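Local atomic coordinates of acetylglutamate kinase (Streptococcus mutans, PDB entry 3L86), a protein that probably catalyses the ATP-dependent phosphorylation of N-acetyl-L-glutamate, the second step in making N(2)-acetyl-L-ornithine from L-glutamate on the route to arginine. Residues Ile41-Val46 / Ile210-Val215; Ile71-Gly76 / Ile176-Gly181; Asn192-Ala197 / Ile247-Ser252. All coordinates share one frame; numbering follows the deposited sequence.

Contact 1 (Ile41-Val46 / Ile210-Val215). With ADP (adenosine-5'-diphosphate), chain B.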
loop_
_atom_site.group_PDB
_atom_site.type_symbol
_atom_site.label_atom_id
_atom_site.label_comp_id
_atom_site.label_asym_id
_atom_site.label_seq_id
_atom_site.Cartn_x
_atom_site.Cartn_y
_atom_site.Cartn_z
ATOM N N ILE A 41 7.791 1.573 -0.540
ATOM C CA ILE A 41 7.281 0.692 -1.623
ATOM C C ILE A 41 5.972 0.014 -1.201
ATOM O O ILE A 41 5.962 -0.807 -0.279
ATOM C CB ILE A 41 8.304 -0.373 -1.978
ATOM C CG1 ILE A 41 9.608 0.336 -2.418
ATOM C CG2 ILE A 41 7.797 -1.349 -3.114
ATOM C CD1 ILE A 41 10.877 -0.306 -1.926
ATOM N N LYS A 42 4.881 0.327 -1.904
ATOM C CA LYS A 42 3.595 -0.342 -1.673
ATOM C C LYS A 42 3.400 -1.428 -2.754
ATOM O O LYS A 42 3.571 -1.186 -3.956
ATOM C CB LYS A 42 2.495 0.725 -1.740
ATOM C CG LYS A 42 1.077 0.333 -1.259
ATOM C CD LYS A 42 0.425 -0.802 -2.043
ATOM C CE LYS A 42 -0.125 -0.441 -3.415
ATOM N NZ LYS A 42 -1.396 -1.334 -3.549
ATOM N N ILE A 43 3.076 -2.636 -2.340
ATOM C CA ILE A 43 3.002 -3.792 -3.272
ATOM C C ILE A 43 1.542 -4.308 -3.293
ATOM O O ILE A 43 1.000 -4.695 -2.212
ATOM C CB ILE A 43 4.060 -4.940 -2.869
ATOM C CG1 ILE A 43 5.477 -4.407 -2.820
ATOM C CG2 ILE A 43 4.076 -6.135 -3.895
ATOM C CD1 ILE A 43 6.450 -5.228 -1.945
ATOM N N GLY A 44 0.899 -4.314 -4.495
ATOM C CA GLY A 44 -0.520 -4.821 -4.671
ATOM C C GLY A 44 -0.749 -6.335 -4.574
ATOM O O GLY A 44 0.185 -7.089 -4.412
ATOM N N GLY A 45 -1.995 -6.798 -4.647
ATOM C CA GLY A 45 -2.289 -8.250 -4.480
ATOM C C GLY A 45 -1.584 -9.157 -5.496
ATOM O O GLY A 45 -0.715 -9.983 -5.140
ATOM N N VAL A 46 -1.960 -9.005 -6.771
ATOM C CA VAL A 46 -1.331 -9.785 -7.869
ATOM C C VAL A 46 0.218 -9.570 -7.900
ATOM O O VAL A 46 1.025 -10.524 -8.001
ATOM C CB VAL A 46 -2.033 -9.452 -9.229
ATOM C CG1 VAL A 46 -1.268 -10.029 -10.452
ATOM C CG2 VAL A 46 -3.511 -9.976 -9.236
ATOM N N ILE A 210 6.422 4.386 -4.348
ATOM C CA ILE A 210 6.166 3.545 -5.525
ATOM C C ILE A 210 4.875 2.785 -5.230
ATOM O O ILE A 210 4.776 2.072 -4.217
ATOM C CB ILE A 210 7.397 2.589 -5.801
ATOM C CG1 ILE A 210 8.660 3.443 -6.036
ATOM C CG2 ILE A 210 7.132 1.681 -6.991
ATOM C CD1 ILE A 210 10.039 2.663 -6.134
ATOM N N LEU A 211 3.857 2.970 -6.068
ATOM C CA LEU A 211 2.637 2.202 -5.955
ATOM C C LEU A 211 2.659 1.080 -7.027
ATOM O O LEU A 211 2.239 1.275 -8.198
ATOM C CB LEU A 211 1.376 3.132 -6.122
ATOM C CG LEU A 211 1.202 4.225 -5.036
ATOM C CD1 LEU A 211 0.223 5.331 -5.451
ATOM C CD2 LEU A 211 0.776 3.684 -3.660
ATOM N N MET A 212 3.152 -0.094 -6.632
ATOM C CA MET A 212 3.418 -1.154 -7.609
ATOM C C MET A 212 2.179 -2.053 -7.731
ATOM O O MET A 212 1.604 -2.457 -6.706
ATOM C CB MET A 212 4.648 -1.994 -7.161
ATOM C CG MET A 212 5.460 -2.549 -8.349
ATOM S SD MET A 212 6.985 -3.476 -7.904
ATOM C CE MET A 212 6.213 -4.959 -7.298
ATOM N N THR A 213 1.768 -2.323 -8.975
ATOM C CA THR A 213 0.472 -2.889 -9.234
ATOM C C THR A 213 0.586 -3.814 -10.472
ATOM O O THR A 213 1.725 -4.230 -10.856
ATOM C CB THR A 213 -0.612 -1.762 -9.439
ATOM O OG1 THR A 213 -1.890 -2.346 -9.754
ATOM C CG2 THR A 213 -0.227 -0.736 -10.529
ATOM N N ASN A 214 -0.548 -4.167 -11.087
ATOM C CA ASN A 214 -0.498 -5.142 -12.175
ATOM C C ASN A 214 -0.939 -4.549 -13.547
ATOM O O ASN A 214 -1.513 -5.250 -14.418
ATOM C CB ASN A 214 -1.244 -6.446 -11.785
ATOM C CG ASN A 214 -2.740 -6.261 -11.655
ATOM O OD1 ASN A 214 -3.215 -5.151 -11.381
ATOM N ND2 ASN A 214 -3.509 -7.315 -11.976
ATOM N N VAL A 215 -0.675 -3.253 -13.712
ATOM C CA VAL A 215 -0.845 -2.540 -14.974
ATOM C C VAL A 215 0.407 -1.702 -15.140
ATOM O O VAL A 215 1.067 -1.345 -14.134
ATOM C CB VAL A 215 -2.180 -1.719 -15.014
ATOM C CG1 VAL A 215 -2.244 -0.681 -13.853
ATOM C CG2 VAL A 215 -2.326 -1.057 -16.324
HETATM P PB ADP B . -3.853 -3.322 -6.686
HETATM O O1B ADP B . -4.233 -2.241 -5.716
HETATM O O2B ADP B . -2.433 -3.211 -7.260
HETATM O O3B ADP B . -4.081 -4.673 -6.104
HETATM P PA ADP B . -6.376 -2.656 -8.127
HETATM O O1A ADP B . -7.217 -3.599 -8.977
HETATM O O2A ADP B . -6.950 -2.238 -6.803
HETATM O O3A ADP B . -4.837 -3.241 -7.975
HETATM O "O5'" ADP B . -6.136 -1.375 -9.082
HETATM C "C5'" ADP B . -5.498 -1.571 -10.369
HETATM C "C4'" ADP B . -6.600 -1.703 -11.461
HETATM O "O4'" ADP B . -7.324 -0.481 -11.717
HETATM C "C3'" ADP B . -6.073 -2.116 -12.844
HETATM O "O3'" ADP B . -5.867 -3.525 -12.835
HETATM C "C2'" ADP B . -7.230 -1.768 -13.772
HETATM O "O2'" ADP B . -8.071 -2.914 -13.820
HETATM C "C1'" ADP B . -8.020 -0.720 -12.991
HETATM N N9 ADP B . -8.081 0.567 -13.735
HETATM C C8 ADP B . -9.216 1.318 -13.835
HETATM N N7 ADP B . -8.951 2.452 -14.538
HETATM C C5 ADP B . -7.649 2.399 -14.911
HETATM C C6 ADP B . -6.741 3.230 -15.696
HETATM N N6 ADP B . -7.150 4.430 -16.187
HETATM N N1 ADP B . -5.445 2.837 -15.840
HETATM C C2 ADP B . -5.003 1.694 -15.340
HETATM N N3 ADP B . -5.773 0.878 -14.620
HETATM C C4 ADP B . -7.090 1.159 -14.387
#

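Contact 2 (Ile71-Gly76 / Ile176-Gly181). With NLG (N-acetyl-L-glutamate), chain C.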
loop_
_atom_site.group_PDB
_atom_site.type_symbol
_atom_site.label_atom_id
_atom_site.label_comp_id
_atom_site.label_asym_id
_atom_site.label_seq_id
_atom_site.Cartn_x
_atom_site.Cartn_y
_atom_site.Cartn_z
ATOM N N ILE A 71 8.137 -1.247 3.461
ATOM C CA ILE A 71 7.207 -1.926 2.560
ATOM C C ILE A 71 5.779 -2.031 3.180
ATOM O O ILE A 71 5.603 -2.453 4.357
ATOM C CB ILE A 71 7.719 -3.347 2.131
ATOM C CG1 ILE A 71 8.903 -3.250 1.148
ATOM C CG2 ILE A 71 6.550 -4.273 1.507
ATOM C CD1 ILE A 71 9.635 -4.614 0.929
ATOM N N VAL A 72 4.782 -1.577 2.408
ATOM C CA VAL A 72 3.341 -1.673 2.704
ATOM C C VAL A 72 2.786 -2.579 1.579
ATOM O O VAL A 72 3.333 -2.587 0.477
ATOM C CB VAL A 72 2.659 -0.273 2.671
ATOM C CG1 VAL A 72 1.090 -0.358 2.748
ATOM C CG2 VAL A 72 3.305 0.681 3.796
ATOM N N HIS A 73 1.790 -3.414 1.914
ATOM C CA HIS A 73 1.152 -4.306 0.972
ATOM C C HIS A 73 -0.370 -4.456 1.249
ATOM O O HIS A 73 -0.849 -4.310 2.445
ATOM C CB HIS A 73 1.841 -5.683 0.949
ATOM C CG HIS A 73 1.507 -6.570 2.113
ATOM N ND1 HIS A 73 0.344 -7.337 2.162
ATOM C CD2 HIS A 73 2.210 -6.871 3.233
ATOM C CE1 HIS A 73 0.336 -8.037 3.288
ATOM N NE2 HIS A 73 1.469 -7.793 3.940
ATOM N N GLY A 74 -1.118 -4.725 0.174
ATOM C CA GLY A 74 -2.554 -5.110 0.268
ATOM C C GLY A 74 -2.784 -6.582 -0.085
ATOM O O GLY A 74 -1.939 -7.470 0.237
ATOM N N GLY A 75 -3.908 -6.870 -0.745
ATOM C CA GLY A 75 -4.284 -8.264 -1.042
ATOM C C GLY A 75 -5.719 -8.487 -1.527
ATOM O O GLY A 75 -6.300 -9.549 -1.289
ATOM N N GLY A 76 -6.310 -7.509 -2.207
ATOM C CA GLY A 76 -7.717 -7.645 -2.672
ATOM C C GLY A 76 -8.051 -8.975 -3.378
ATOM O O GLY A 76 -9.030 -9.657 -3.065
ATOM N N ILE A 176 7.887 -4.872 7.093
ATOM C CA ILE A 176 6.739 -5.187 6.203
ATOM C C ILE A 176 5.360 -5.028 6.909
ATOM O O ILE A 176 5.040 -5.752 7.906
ATOM C CB ILE A 176 6.901 -6.591 5.593
ATOM C CG1 ILE A 176 8.183 -6.641 4.714
ATOM C CG2 ILE A 176 5.683 -6.971 4.701
ATOM C CD1 ILE A 176 8.736 -8.104 4.497
ATOM N N LEU A 177 4.561 -4.088 6.393
ATOM C CA LEU A 177 3.233 -3.750 6.960
ATOM C C LEU A 177 2.039 -4.073 6.095
ATOM O O LEU A 177 1.808 -3.449 5.051
ATOM C CB LEU A 177 3.124 -2.261 7.166
ATOM C CG LEU A 177 3.367 -1.527 8.427
ATOM C CD1 LEU A 177 4.798 -1.828 8.895
ATOM C CD2 LEU A 177 3.166 -0.001 8.172
ATOM N N ALA A 178 1.204 -4.972 6.577
ATOM C CA ALA A 178 -0.115 -5.231 5.950
ATOM C C ALA A 178 -1.076 -4.042 6.112
ATOM O O ALA A 178 -0.915 -3.260 7.060
ATOM C CB ALA A 178 -0.748 -6.479 6.579
ATOM N N SER A 179 -2.114 -3.961 5.246
ATOM C CA SER A 179 -3.026 -2.820 5.307
ATOM C C SER A 179 -4.134 -2.998 6.366
ATOM O O SER A 179 -5.297 -3.352 6.003
ATOM C CB SER A 179 -3.648 -2.512 3.945
ATOM O OG SER A 179 -4.296 -3.657 3.380
ATOM N N LEU A 180 -3.741 -2.795 7.630
ATOM C CA LEU A 180 -4.580 -2.987 8.842
ATOM C C LEU A 180 -4.217 -1.893 9.849
ATOM O O LEU A 180 -3.048 -1.477 9.938
ATOM C CB LEU A 180 -4.324 -4.373 9.501
ATOM C CG LEU A 180 -4.736 -5.660 8.686
ATOM C CD1 LEU A 180 -4.160 -6.930 9.333
ATOM C CD2 LEU A 180 -6.294 -5.837 8.462
ATOM N N GLY A 181 -5.209 -1.392 10.578
ATOM C CA GLY A 181 -4.944 -0.462 11.664
ATOM C C GLY A 181 -5.875 -0.732 12.875
ATOM O O GLY A 181 -6.735 -1.634 12.845
HETATM C CA NLG C . -8.908 -3.040 1.149
HETATM C C NLG C . -9.998 -2.178 1.443
HETATM O OXT NLG C . -10.944 -1.936 0.686
HETATM O O NLG C . -10.253 -1.431 2.315
HETATM C CB NLG C . -7.610 -3.660 1.698
HETATM C CG NLG C . -6.631 -4.489 0.767
HETATM C CD NLG C . -5.929 -3.905 -0.532
HETATM O OE1 NLG C . -5.930 -2.716 -0.666
HETATM O OE2 NLG C . -5.415 -4.595 -1.428
HETATM C C7 NLG C . -9.730 -4.949 0.058
HETATM C C8 NLG C . -9.655 -5.555 -0.983
HETATM O O7 NLG C . -10.370 -5.241 1.039
HETATM N N2 NLG C . -9.101 -3.849 0.223
#

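Contact 3 (Asn192-Ala197 / Ile247-Ser252). With NLG (N-acetyl-L-glutamate), chain C; ADP (adenosine-5'-diphosphate), chain B.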
loop_
_atom_site.group_PDB
_atom_site.type_symbol
_atom_site.label_atom_id
_atom_site.label_comp_id
_atom_site.label_asym_id
_atom_site.label_seq_id
_atom_site.Cartn_x
_atom_site.Cartn_y
_atom_site.Cartn_z
ATOM N N ASN A 192 -7.779 0.453 3.085
ATOM C CA ASN A 192 -7.336 0.364 1.658
ATOM C C ASN A 192 -5.779 0.537 1.623
ATOM O O ASN A 192 -5.272 1.447 2.290
ATOM C CB ASN A 192 -7.982 1.491 0.833
ATOM C CG ASN A 192 -7.346 1.644 -0.543
ATOM O OD1 ASN A 192 -6.524 2.539 -0.771
ATOM N ND2 ASN A 192 -7.712 0.776 -1.462
ATOM N N ALA A 193 -5.034 -0.306 0.886
ATOM C CA ALA A 193 -3.538 -0.269 1.017
ATOM C C ALA A 193 -2.923 1.021 0.537
ATOM O O ALA A 193 -1.889 1.426 1.056
ATOM C CB ALA A 193 -2.814 -1.494 0.337
ATOM N N ASP A 194 -3.523 1.647 -0.479
ATOM C CA ASP A 194 -3.075 2.961 -0.992
ATOM C C ASP A 194 -3.179 4.086 0.057
ATOM O O ASP A 194 -2.305 4.947 0.137
ATOM C CB ASP A 194 -3.873 3.363 -2.267
ATOM C CG ASP A 194 -3.806 2.255 -3.383
ATOM O OD1 ASP A 194 -2.695 1.824 -3.746
ATOM O OD2 ASP A 194 -4.865 1.776 -3.845
ATOM N N TYR A 195 -4.258 4.083 0.825
ATOM C CA TYR A 195 -4.444 5.036 1.913
ATOM C C TYR A 195 -3.315 4.860 2.953
ATOM O O TYR A 195 -2.744 5.851 3.484
ATOM C CB TYR A 195 -5.810 4.750 2.606
ATOM C CG TYR A 195 -7.110 5.190 1.854
ATOM C CD1 TYR A 195 -7.131 5.450 0.475
ATOM C CD2 TYR A 195 -8.321 5.356 2.574
ATOM C CE1 TYR A 195 -8.367 5.865 -0.188
ATOM C CE2 TYR A 195 -9.535 5.752 1.948
ATOM C CZ TYR A 195 -9.551 5.993 0.579
ATOM O OH TYR A 195 -10.754 6.399 0.013
ATOM N N LEU A 196 -3.051 3.613 3.332
ATOM C CA LEU A 196 -1.965 3.357 4.308
ATOM C C LEU A 196 -0.567 3.828 3.797
ATOM O O LEU A 196 0.217 4.410 4.563
ATOM C CB LEU A 196 -1.877 1.880 4.722
ATOM C CG LEU A 196 -0.748 1.608 5.782
ATOM C CD1 LEU A 196 -0.883 2.582 7.009
ATOM C CD2 LEU A 196 -0.735 0.176 6.302
ATOM N N ALA A 197 -0.247 3.512 2.538
ATOM C CA ALA A 197 0.961 3.984 1.874
ATOM C C ALA A 197 1.139 5.512 1.920
ATOM O O ALA A 197 2.262 5.963 2.180
ATOM C CB ALA A 197 0.938 3.514 0.389
ATOM N N ILE A 247 -8.856 4.413 -8.763
ATOM C CA ILE A 247 -9.370 5.575 -8.045
ATOM C C ILE A 247 -8.655 5.829 -6.683
ATOM O O ILE A 247 -8.006 6.838 -6.519
ATOM C CB ILE A 247 -10.916 5.500 -7.827
ATOM C CG1 ILE A 247 -11.621 5.426 -9.197
ATOM C CG2 ILE A 247 -11.403 6.723 -7.048
ATOM C CD1 ILE A 247 -12.988 6.091 -9.189
ATOM N N PRO A 248 -8.782 4.930 -5.724
ATOM C CA PRO A 248 -7.952 5.165 -4.501
ATOM C C PRO A 248 -6.443 5.254 -4.793
ATOM O O PRO A 248 -5.744 6.058 -4.155
ATOM C CB PRO A 248 -8.323 3.980 -3.582
ATOM C CG PRO A 248 -8.951 2.936 -4.560
ATOM C CD PRO A 248 -9.545 3.668 -5.683
ATOM N N LYS A 249 -5.916 4.487 -5.771
ATOM C CA LYS A 249 -4.453 4.608 -6.139
ATOM C C LYS A 249 -4.004 6.016 -6.568
ATOM O O LYS A 249 -3.004 6.550 -6.062
ATOM C CB LYS A 249 -4.041 3.532 -7.202
ATOM C CG LYS A 249 -2.558 3.096 -7.203
ATOM C CD LYS A 249 -2.293 1.875 -8.188
ATOM C CE LYS A 249 -3.296 0.762 -7.843
ATOM N NZ LYS A 249 -2.915 0.197 -6.427
ATOM N N ILE A 250 -4.731 6.634 -7.508
ATOM C CA ILE A 250 -4.352 7.946 -8.031
ATOM C C ILE A 250 -4.686 9.078 -7.028
ATOM O O ILE A 250 -3.983 10.064 -7.021
ATOM C CB ILE A 250 -5.023 8.294 -9.424
ATOM C CG1 ILE A 250 -4.300 9.432 -10.116
ATOM C CG2 ILE A 250 -6.468 8.723 -9.298
ATOM C CD1 ILE A 250 -2.988 9.031 -10.630
ATOM N N GLU A 251 -5.715 8.940 -6.197
ATOM C CA GLU A 251 -5.959 9.927 -5.100
ATOM C C GLU A 251 -4.842 9.907 -4.039
ATOM O O GLU A 251 -4.384 10.974 -3.552
ATOM C CB GLU A 251 -7.311 9.687 -4.401
ATOM C CG GLU A 251 -8.535 10.096 -5.281
ATOM C CD GLU A 251 -9.872 9.734 -4.675
ATOM O OE1 GLU A 251 -9.971 8.867 -3.799
ATOM O OE2 GLU A 251 -10.874 10.331 -5.099
ATOM N N SER A 252 -4.413 8.701 -3.641
ATOM C CA SER A 252 -3.249 8.589 -2.713
ATOM C C SER A 252 -1.976 9.242 -3.322
ATOM O O SER A 252 -1.250 10.019 -2.646
ATOM C CB SER A 252 -3.043 7.100 -2.345
ATOM O OG SER A 252 -4.220 6.641 -1.644
HETATM C CA NLG C . -8.908 -3.040 1.149
HETATM C C NLG C . -9.998 -2.178 1.443
HETATM O OXT NLG C . -10.944 -1.936 0.686
HETATM O O NLG C . -10.253 -1.431 2.315
HETATM C CB NLG C . -7.610 -3.660 1.698
HETATM C CG NLG C . -6.631 -4.489 0.767
HETATM C CD NLG C . -5.929 -3.905 -0.532
HETATM O OE1 NLG C . -5.930 -2.716 -0.666
HETATM O OE2 NLG C . -5.415 -4.595 -1.428
HETATM C C7 NLG C . -9.730 -4.949 0.058
HETATM C C8 NLG C . -9.655 -5.555 -0.983
HETATM O O7 NLG C . -10.370 -5.241 1.039
HETATM N N2 NLG C . -9.101 -3.849 0.223
HETATM P PB ADP B . -3.853 -3.322 -6.686
HETATM O O1B ADP B . -4.233 -2.241 -5.716
HETATM O O2B ADP B . -2.433 -3.211 -7.260
HETATM O O3B ADP B . -4.081 -4.673 -6.104
HETATM P PA ADP B . -6.376 -2.656 -8.127
HETATM O O1A ADP B . -7.217 -3.599 -8.977
HETATM O O2A ADP B . -6.950 -2.238 -6.803
HETATM O O3A ADP B . -4.837 -3.241 -7.975
HETATM O "O5'" ADP B . -6.136 -1.375 -9.082
HETATM C "C5'" ADP B . -5.498 -1.571 -10.369
HETATM C "C4'" ADP B . -6.600 -1.703 -11.461
HETATM O "O4'" ADP B . -7.324 -0.481 -11.717
HETATM C "C3'" ADP B . -6.073 -2.116 -12.844
HETATM O "O3'" ADP B . -5.867 -3.525 -12.835
HETATM C "C2'" ADP B . -7.230 -1.768 -13.772
HETATM O "O2'" ADP B . -8.071 -2.914 -13.820
HETATM C "C1'" ADP B . -8.020 -0.720 -12.991
HETATM N N9 ADP B . -8.081 0.567 -13.735
HETATM C C8 ADP B . -9.216 1.318 -13.835
HETATM N N7 ADP B . -8.951 2.452 -14.538
HETATM C C5 ADP B . -7.649 2.399 -14.911
HETATM C C6 ADP B . -6.741 3.230 -15.696
HETATM N N6 ADP B . -7.150 4.430 -16.187
HETATM N N1 ADP B . -5.445 2.837 -15.840
HETATM C C2 ADP B . -5.003 1.694 -15.340
HETATM N N3 ADP B . -5.773 0.878 -14.620
HETATM C C4 ADP B . -7.090 1.159 -14.387
#

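Contact 1 (Ile41-Val46 / Ile210-Val215)
L211 turns its branch away from its carbonyl carbon (chi1 -63°), which sends CD2 against K42 CB at 3.9 Å; K42 swings CG away from its own backbone N (chi1 -168°) and so lays CG beside the same L211 CD2, at 4.1 Å, the two chains crossing at a slant. Beyond CG the lysine bends repeatedly and carries NZ to 3.7 Å from ADP O1B. The backbones that carry them are neighbouring parallel strands in the central sheet of the amino acid kinase fold. K42 uses both its backbone polar atoms on this partner: its N donates to I210 O at 2.9 Å and its O accepts from M212 N. G44 N extends the ladder by donating to M212 O. On the opposite face I43 and M212 run side by side, I43 CG2 meeting M212 CE at 4.2 Å, and F55 of helix 53-64 covers both; branched and flexible apolar chains suit this buried apolar face.

Past the strand ends both segments turn to the nucleotide. T213 OG1 donates to ADP O2B at 2.7 Å, while G45 N makes a weak bond to O3B. O2B stands 3.6 Å from G44 CA, which suits glycine, since a CB there would collide with it. V46 CG1 rests 3.8 Å from N214 CB. K42 NZ lies near the beta-phosphate, its positive charge probably favouring that group, consistent with the predicted role of K42 in stabilising the transition state.

Contact 2 (Ile71-Gly76 / Ile176-Gly181)
I71 O accepts L177 N from the neighbouring strand at 2.8 Å, with I176 CA making a lesser CA-H...O contact to I71 O at 3.5 Å. This is parallel pairing in the central sheet of the amino acid kinase fold. L177 O repeats the pattern, taking H73 N at 3.1 Å and the CA-H of V72. One face carries V72 and L177, packed by their branches; the other carries I71, I176 and the H73 ring.

H73 places CG between its backbone N and carbonyl carbon (chi1 77°), standing the imidazole over the partner strand. A178 CA lies over one ring face, 3.9 Å from the H73 centroid, a CH-pi contact that a small alanine allows. I176 CG2 meets H73 CD2 at the ring edge. ND1 donates almost straight to G74 O, in the carbonyl plane and on a lone pair, which fixes the ring's rotation and ties it to the loop after the strand. V115 and L119 of helix 101-125 also pack on H73.

G75, the N-cap of helix 76-85, has a phi of 167° that suits glycine. G75 N (2.8 Å) and G76 N (3.1 Å) both donate to OE2 of the bound N-acetyl-L-glutamate.

Contact 3 (Asn192-Ala197 / Ile247-Ser252)
D194 OD1 and K249 NZ form a salt bridge at 3.1 Å, the ammonium group meeting the carboxylate on its syn side, 16° out of plane. The same K249 NZ donates to ADP O1B at 2.9 Å, so one nitrogen links protein carboxylate to beta-phosphate. K249 runs extended through its first two torsions, then folds at chi3 (-52°) and chi4, and this late bend directs NZ into the space between the two anions. Lysine has the reach for the task, and the short aspartate holds OD1 where NZ meets its syn side. At the start of helix 193-203, A193 N donates to OE1 of N-acetyl-L-glutamate at 3.0 Å, where the helix dipole would favour the negative charge.

Behind these groups the two helical segments run nearly parallel, 10° apart, their axes 8.7 Å from each other. Such closeness calls for small groups: S252 OG comes within 3.4 Å of D194 CB. That hydroxyl is held by its own helix, for P248 O accepts from S252 OG and S252 N on opposite faces of its carbonyl plane. P248 fills the next place with its ring, CB lying 3.6 Å from N192 OD1 and 3.9 Å from Y195 CE1.

Further out, N192 is the N-cap of helix 193-203, its OD1 accepting from Y195 N at 3.2 Å. Its CB also sits over one face of the Y195 ring, so N192 packs against both tyrosine and proline. L96 packs against both N192 and Y195.

D194, close to a bound magnesium ion and weakly paired with K42, probably positions K249, the predicted transition-state stabiliser, beside the beta-phosphate.

All three contacts are buried, although contact 1 becomes partly exposed at its end, at V46 and N214, and contact 3 at Y195. Contacts 1 and 2 belong to one sheet: strands 38-43 and 68-73 are neighbours, so I43 and I41 bond to V72 between them. Their chemistry is backbone ladder and apolar branches, with K42 and H73 as polar exceptions and more polar groups where the strands end at ADP or N-acetyl-L-glutamate. Contact 3 joins helices instead of strands and relies on side chains, a salt bridge and a helix cap. Helix 193-203 packs on the sheet face bearing K42, L211 and V72, which brings the lysines of contacts 1 and 3 together around D194 and the phosphate.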